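Local coordinates for protein 6-carboxyhexanoate--coa ligase (Bacillus subtilis, PDB 5FLG) that belongs to the 6-carboxyhexanoate--CoA ligase family of enzymes and, in this crystal form, holds phosphoaminophosphonic acid-adenylate ester, pimelic acid and magnesium ions, at residues Q77-H82 and Y204-K209; N84-P89 and Q93-L98. All coordinates share one frame; numbering follows the deposited sequence.

Interaction 1 (Q77-H82 and Y204-K209); sequences QPLPVH and YVAGKK
The forked end of L79 reaches from the chain just ahead of strand 81-84 to the last residues of strand 203-207. Its two methyls divide the work. CD1 of L79 meets CB of A206 methyl to methyl at 4.2 Å, and CD2 of L79 lies 4.3 Å from the carbonyl O of G207, a loose van der Waals approach. CB of L79 points toward the facing strand, and with chi1 at -64° CG lies opposite the carbonyl carbon and beside the backbone N, which carries the fork across to A206 and G207; A206 offers a single methyl, turned neither at L79 nor from it. G207 adds backbone alone, and the nearest CA atoms, those of L79 and K208, are 8.0 Å apart, so the two chains are not paired. Strand 211-215 fills the interval: its Y212 bonds through the backbone to P80 and H82 and also touches the side chain of L79. On the same face, the Y204 ring has the A206 backbone N in plane at its edge and meets the Y212 ring with the planes at about 35°, while its OH bonds to R228. Helix 170-184 covers this side, S183 touching L79, S180 OG bonding to L79 N, and A175 and A179 lying against Y204. Y212 and A175 line the pimelic acid pocket, but the side chain of A206 is about 10 Å from that ligand. L79, just before the edge strand, thus bridges over strand 211-215 to A206, on the face of the mixed beta-sheet that helix 170-184 covers.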
loop_
_atom_site.group_PDB
_atom_site.type_symbol
_atom_site.label_atom_id
_atom_site.label_comp_id
_atom_site.label_asym_id
_atom_site.label_seq_id
_atom_site.Cartn_x
_atom_site.Cartn_y
_atom_site.Cartn_z
ATOM N N GLN A 77 6.640 -25.823 -13.677
ATOM C CA GLN A 77 6.501 -26.841 -12.657
ATOM C C GLN A 77 7.226 -26.502 -11.372
ATOM O O GLN A 77 8.194 -25.762 -11.388
ATOM C CB GLN A 77 7.076 -28.170 -13.141
ATOM C CG GLN A 77 6.400 -28.727 -14.373
ATOM C CD GLN A 77 5.130 -29.486 -14.050
ATOM O OE1 GLN A 77 4.129 -29.271 -14.699
ATOM N NE2 GLN A 77 5.173 -30.401 -13.069
ATOM N N PRO A 78 6.650 -26.922 -10.228
ATOM C CA PRO A 78 7.381 -26.843 -8.989
ATOM C C PRO A 78 8.571 -27.774 -9.062
ATOM O O PRO A 78 8.541 -28.774 -9.759
ATOM C CB PRO A 78 6.367 -27.317 -7.934
ATOM C CG PRO A 78 5.479 -28.247 -8.689
ATOM C CD PRO A 78 5.382 -27.675 -10.088
ATOM N N LEU A 79 9.614 -27.438 -8.328
ATOM C CA LEU A 79 10.687 -28.381 -8.071
ATOM C C LEU A 79 10.123 -29.659 -7.493
ATOM O O LEU A 79 9.220 -29.620 -6.664
ATOM C CB LEU A 79 11.698 -27.777 -7.093
ATOM C CG LEU A 79 12.453 -26.538 -7.574
ATOM C CD1 LEU A 79 13.155 -25.885 -6.399
ATOM C CD2 LEU A 79 13.446 -26.853 -8.690
ATOM N N PRO A 80 10.759 -30.789 -7.827
ATOM C CA PRO A 80 10.649 -32.024 -7.038
ATOM C C PRO A 80 11.026 -31.858 -5.574
ATOM O O PRO A 80 11.983 -31.152 -5.247
ATOM C CB PRO A 80 11.608 -32.983 -7.723
ATOM C CG PRO A 80 12.547 -32.120 -8.514
ATOM C CD PRO A 80 11.882 -30.803 -8.789
ATOM N N VAL A 81 10.153 -32.347 -4.686
ATOM C CA VAL A 81 10.331 -32.190 -3.269
ATOM C C VAL A 81 10.800 -33.485 -2.606
ATOM O O VAL A 81 10.348 -34.564 -2.941
ATOM C CB VAL A 81 9.000 -31.781 -2.638
ATOM C CG1 VAL A 81 9.080 -31.829 -1.130
ATOM C CG2 VAL A 81 8.627 -30.402 -3.130
ATOM N N HIS A 82 11.666 -33.354 -1.617
ATOM C CA HIS A 82 12.026 -34.454 -0.734
ATOM C C HIS A 82 12.108 -33.920 0.710
ATOM O O HIS A 82 12.589 -32.800 0.954
ATOM C CB HIS A 82 13.377 -35.058 -1.152
ATOM C CG HIS A 82 13.800 -36.214 -0.295
ATOM N ND1 HIS A 82 13.022 -37.339 -0.127
ATOM C CD2 HIS A 82 14.852 -36.359 0.544
ATOM C CE1 HIS A 82 13.562 -38.119 0.795
ATOM N NE2 HIS A 82 14.682 -37.556 1.205
ATOM N N TYR A 204 14.765 -25.350 4.326
ATOM C CA TYR A 204 15.083 -26.098 3.142
ATOM C C TYR A 204 16.347 -25.576 2.463
ATOM O O TYR A 204 16.878 -24.530 2.811
ATOM C CB TYR A 204 13.940 -26.066 2.116
ATOM C CG TYR A 204 13.685 -24.701 1.449
ATOM C CD1 TYR A 204 14.396 -24.307 0.333
ATOM C CD2 TYR A 204 12.718 -23.824 1.948
ATOM C CE1 TYR A 204 14.176 -23.109 -0.262
ATOM C CE2 TYR A 204 12.418 -22.655 1.287
ATOM C CZ TYR A 204 13.223 -22.267 0.222
ATOM O OH TYR A 204 12.974 -21.100 -0.461
ATOM N N VAL A 205 16.886 -26.440 1.624
ATOM C CA VAL A 205 17.899 -26.058 0.631
ATOM C C VAL A 205 17.314 -26.478 -0.710
ATOM O O VAL A 205 16.605 -27.486 -0.802
ATOM C CB VAL A 205 19.201 -26.842 0.880
ATOM C CG1 VAL A 205 20.168 -26.671 -0.290
ATOM C CG2 VAL A 205 19.866 -26.327 2.131
ATOM N N ALA A 206 17.449 -25.611 -1.704
ATOM C CA ALA A 206 16.907 -25.874 -3.015
ATOM C C ALA A 206 18.009 -25.688 -4.052
ATOM O O ALA A 206 18.847 -24.789 -3.941
ATOM C CB ALA A 206 15.780 -24.941 -3.310
ATOM N N GLY A 207 17.872 -26.421 -5.146
ATOM C CA GLY A 207 18.731 -26.231 -6.304
ATOM C C GLY A 207 18.255 -27.051 -7.473
ATOM O O GLY A 207 17.364 -27.904 -7.342
ATOM N N LYS A 208 18.912 -26.847 -8.609
ATOM C CA LYS A 208 18.395 -27.304 -9.886
ATOM C C LYS A 208 18.469 -28.798 -9.901
ATOM O O LYS A 208 17.525 -29.451 -10.321
ATOM C CB LYS A 208 19.219 -26.736 -11.038
ATOM C CG LYS A 208 18.854 -25.330 -11.453
ATOM C CD LYS A 208 19.888 -24.805 -12.457
ATOM C CE LYS A 208 19.555 -23.399 -12.947
ATOM N NZ LYS A 208 19.756 -22.351 -11.920
ATOM N N LYS A 209 19.502 -29.354 -9.283
ATOM C CA LYS A 209 19.646 -30.802 -9.286
ATOM C C LYS A 209 18.907 -31.477 -8.150
ATOM O O LYS A 209 18.229 -32.479 -8.360
ATOM C CB LYS A 209 21.100 -31.185 -9.242
ATOM C CG LYS A 209 21.804 -30.731 -10.514
ATOM C CD LYS A 209 23.222 -31.269 -10.611
ATOM C CE LYS A 209 24.102 -30.584 -9.586
ATOM N NZ LYS A 209 23.928 -29.107 -9.680
#

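Interaction 2 (N84-P89 and Q93-L98); sequences NEVSCP and QKLARL
CD2 of L95 fits against N84 and V86, and this is where the contact is tight. It lies 3.5 Å from CB of N84 and 3.8 Å from CG of N84, with CG1 of V86 on the same methyl at 4.0 Å. L95 sets its CG anti to the backbone N (chi1 -179°), which extends the side chain from the helix at a slant over both partners. CB and the amide carbon CG of N84 pack on L95, while ND2 bonds to Q213 OE1 and R214 O. The second point of closure is the first turn of helix 89-102, where Q93 N donates to P89 O at 2.9 Å, an i to i+4 bond with N-H...O at 150° and the donor tilted 22° from the carbonyl plane. C88 is the N-cap, its SG capping a backbone N of that turn, and proline follows it as the first helical residue. CG of Q93 also brushes P89 O at 3.4 Å, while the Q93 amide is held by Y114 OH and M218 O. The outer side is looser and faces solvent: CB of E85 points away from the helix, S87 is exposed, and the K94 chain leads off from the loop.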
loop_
_atom_site.group_PDB
_atom_site.type_symbol
_atom_site.label_atom_id
_atom_site.label_comp_id
_atom_site.label_asym_id
_atom_site.label_seq_id
_atom_site.Cartn_x
_atom_site.Cartn_y
_atom_site.Cartn_z
ATOM N N ASN A 84 13.502 -34.356 4.345
ATOM C CA ASN A 84 14.509 -34.979 5.173
ATOM C C ASN A 84 14.119 -34.789 6.610
ATOM O O ASN A 84 14.211 -33.676 7.142
ATOM C CB ASN A 84 15.861 -34.304 4.945
ATOM C CG ASN A 84 16.290 -34.355 3.495
ATOM O OD1 ASN A 84 16.782 -35.367 3.041
ATOM N ND2 ASN A 84 15.995 -33.298 2.744
ATOM N N GLU A 85 13.817 -35.895 7.269
ATOM C CA GLU A 85 13.428 -35.872 8.687
ATOM C C GLU A 85 14.698 -35.898 9.510
ATOM O O GLU A 85 15.510 -36.791 9.366
ATOM C CB GLU A 85 12.578 -37.104 9.022
ATOM C CG GLU A 85 11.415 -37.313 8.073
ATOM C CD GLU A 85 10.161 -36.578 8.522
ATOM O OE1 GLU A 85 10.117 -36.127 9.684
ATOM O OE2 GLU A 85 9.220 -36.434 7.715
ATOM N N VAL A 86 14.875 -34.916 10.367
ATOM C CA VAL A 86 15.995 -34.907 11.264
ATOM C C VAL A 86 15.475 -34.692 12.679
ATOM O O VAL A 86 14.309 -34.388 12.873
ATOM C CB VAL A 86 17.010 -33.807 10.894
ATOM C CG1 VAL A 86 17.607 -34.072 9.509
ATOM C CG2 VAL A 86 16.334 -32.447 10.933
ATOM N N SER A 87 16.327 -34.896 13.671
ATOM C CA SER A 87 15.880 -34.942 15.058
ATOM C C SER A 87 16.217 -33.672 15.837
ATOM O O SER A 87 15.722 -33.465 16.947
ATOM C CB SER A 87 16.536 -36.139 15.715
ATOM O OG SER A 87 16.446 -37.265 14.853
ATOM N N CYS A 88 17.078 -32.834 15.276
ATOM C CA CYS A 88 17.440 -31.570 15.930
ATOM C C CYS A 88 18.046 -30.609 14.905
ATOM O O CYS A 88 18.496 -31.038 13.843
ATOM C CB CYS A 88 18.456 -31.822 17.053
ATOM S SG CYS A 88 20.130 -32.155 16.458
ATOM N N PRO A 89 18.160 -29.329 15.267
ATOM C CA PRO A 89 18.632 -28.304 14.348
ATOM C C PRO A 89 20.061 -28.511 13.894
ATOM O O PRO A 89 20.384 -28.191 12.765
ATOM C CB PRO A 89 18.513 -27.017 15.155
ATOM C CG PRO A 89 17.508 -27.327 16.214
ATOM C CD PRO A 89 17.705 -28.761 16.542
ATOM N N GLN A 93 21.275 -28.637 10.080
ATOM C CA GLN A 93 22.179 -27.646 9.523
ATOM C C GLN A 93 23.337 -28.347 8.803
ATOM O O GLN A 93 23.821 -27.894 7.762
ATOM C CB GLN A 93 22.709 -26.713 10.623
ATOM C CG GLN A 93 21.763 -25.603 11.057
ATOM C CD GLN A 93 21.307 -24.705 9.908
ATOM O OE1 GLN A 93 21.958 -24.601 8.861
ATOM N NE2 GLN A 93 20.154 -24.092 10.077
ATOM N N LYS A 94 23.833 -29.398 9.438
ATOM C CA LYS A 94 24.884 -30.216 8.882
ATOM C C LYS A 94 24.453 -30.854 7.577
ATOM O O LYS A 94 25.206 -30.915 6.628
ATOM C CB LYS A 94 25.239 -31.293 9.887
ATOM C CG LYS A 94 26.603 -31.908 9.675
ATOM C CD LYS A 94 27.094 -32.579 10.957
ATOM C CE LYS A 94 28.099 -33.680 10.652
ATOM N NZ LYS A 94 27.995 -34.788 11.641
ATOM N N LEU A 95 23.266 -31.428 7.576
ATOM C CA LEU A 95 22.657 -31.887 6.352
ATOM C C LEU A 95 22.545 -30.764 5.308
ATOM O O LEU A 95 22.922 -30.962 4.130
ATOM C CB LEU A 95 21.249 -32.444 6.652
ATOM C CG LEU A 95 20.513 -32.988 5.423
ATOM C CD1 LEU A 95 21.374 -34.060 4.778
ATOM C CD2 LEU A 95 19.147 -33.568 5.811
ATOM N N ALA A 96 22.043 -29.592 5.724
ATOM C CA ALA A 96 21.915 -28.502 4.780
ATOM C C ALA A 96 23.281 -28.243 4.089
ATOM O O ALA A 96 23.305 -27.960 2.908
ATOM C CB ALA A 96 21.404 -27.233 5.440
ATOM N N ARG A 97 24.377 -28.322 4.846
ATOM C CA ARG A 97 25.695 -27.933 4.342
ATOM C C ARG A 97 26.240 -29.015 3.414
ATOM O O ARG A 97 26.837 -28.704 2.414
ATOM C CB ARG A 97 26.679 -27.673 5.485
ATOM C CG ARG A 97 26.431 -26.345 6.199
ATOM C CD ARG A 97 27.557 -25.990 7.174
ATOM N NE ARG A 97 27.566 -26.877 8.325
ATOM C CZ ARG A 97 26.875 -26.684 9.461
ATOM N NH1 ARG A 97 26.163 -25.583 9.660
ATOM N NH2 ARG A 97 26.946 -27.583 10.431
ATOM N N LEU A 98 25.879 -30.261 3.692
ATOM C CA LEU A 98 26.190 -31.400 2.836
ATOM C C LEU A 98 25.488 -31.279 1.481
ATOM O O LEU A 98 26.147 -31.293 0.435
ATOM C CB LEU A 98 25.776 -32.702 3.536
ATOM C CG LEU A 98 26.003 -34.008 2.762
ATOM C CD1 LEU A 98 27.453 -34.143 2.328
ATOM C CD2 LEU A 98 25.585 -35.210 3.598
#

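Along the chain the order is 77-82, 84-89, 93-98 and then 204-209, so interaction 2 is a local strand-to-helix connection within the long span that interaction 1 bridges. Strand 81-84, at the edge of the mixed sheet, joins them: residues 77-82 lead into it and N84 ends it. Their centres are 16 Å apart, yet they touch where CG2 of V205 packs on CB of A96 at 3.8 Å. Interaction 1 lies on the sheet face covered by helix 170-184, whereas helix 89-102 of interaction 2 packs against the other face. Neither contact lines the pimelic acid pocket; the side chains of A206 and N84 both lie about 10 Å from that ligand.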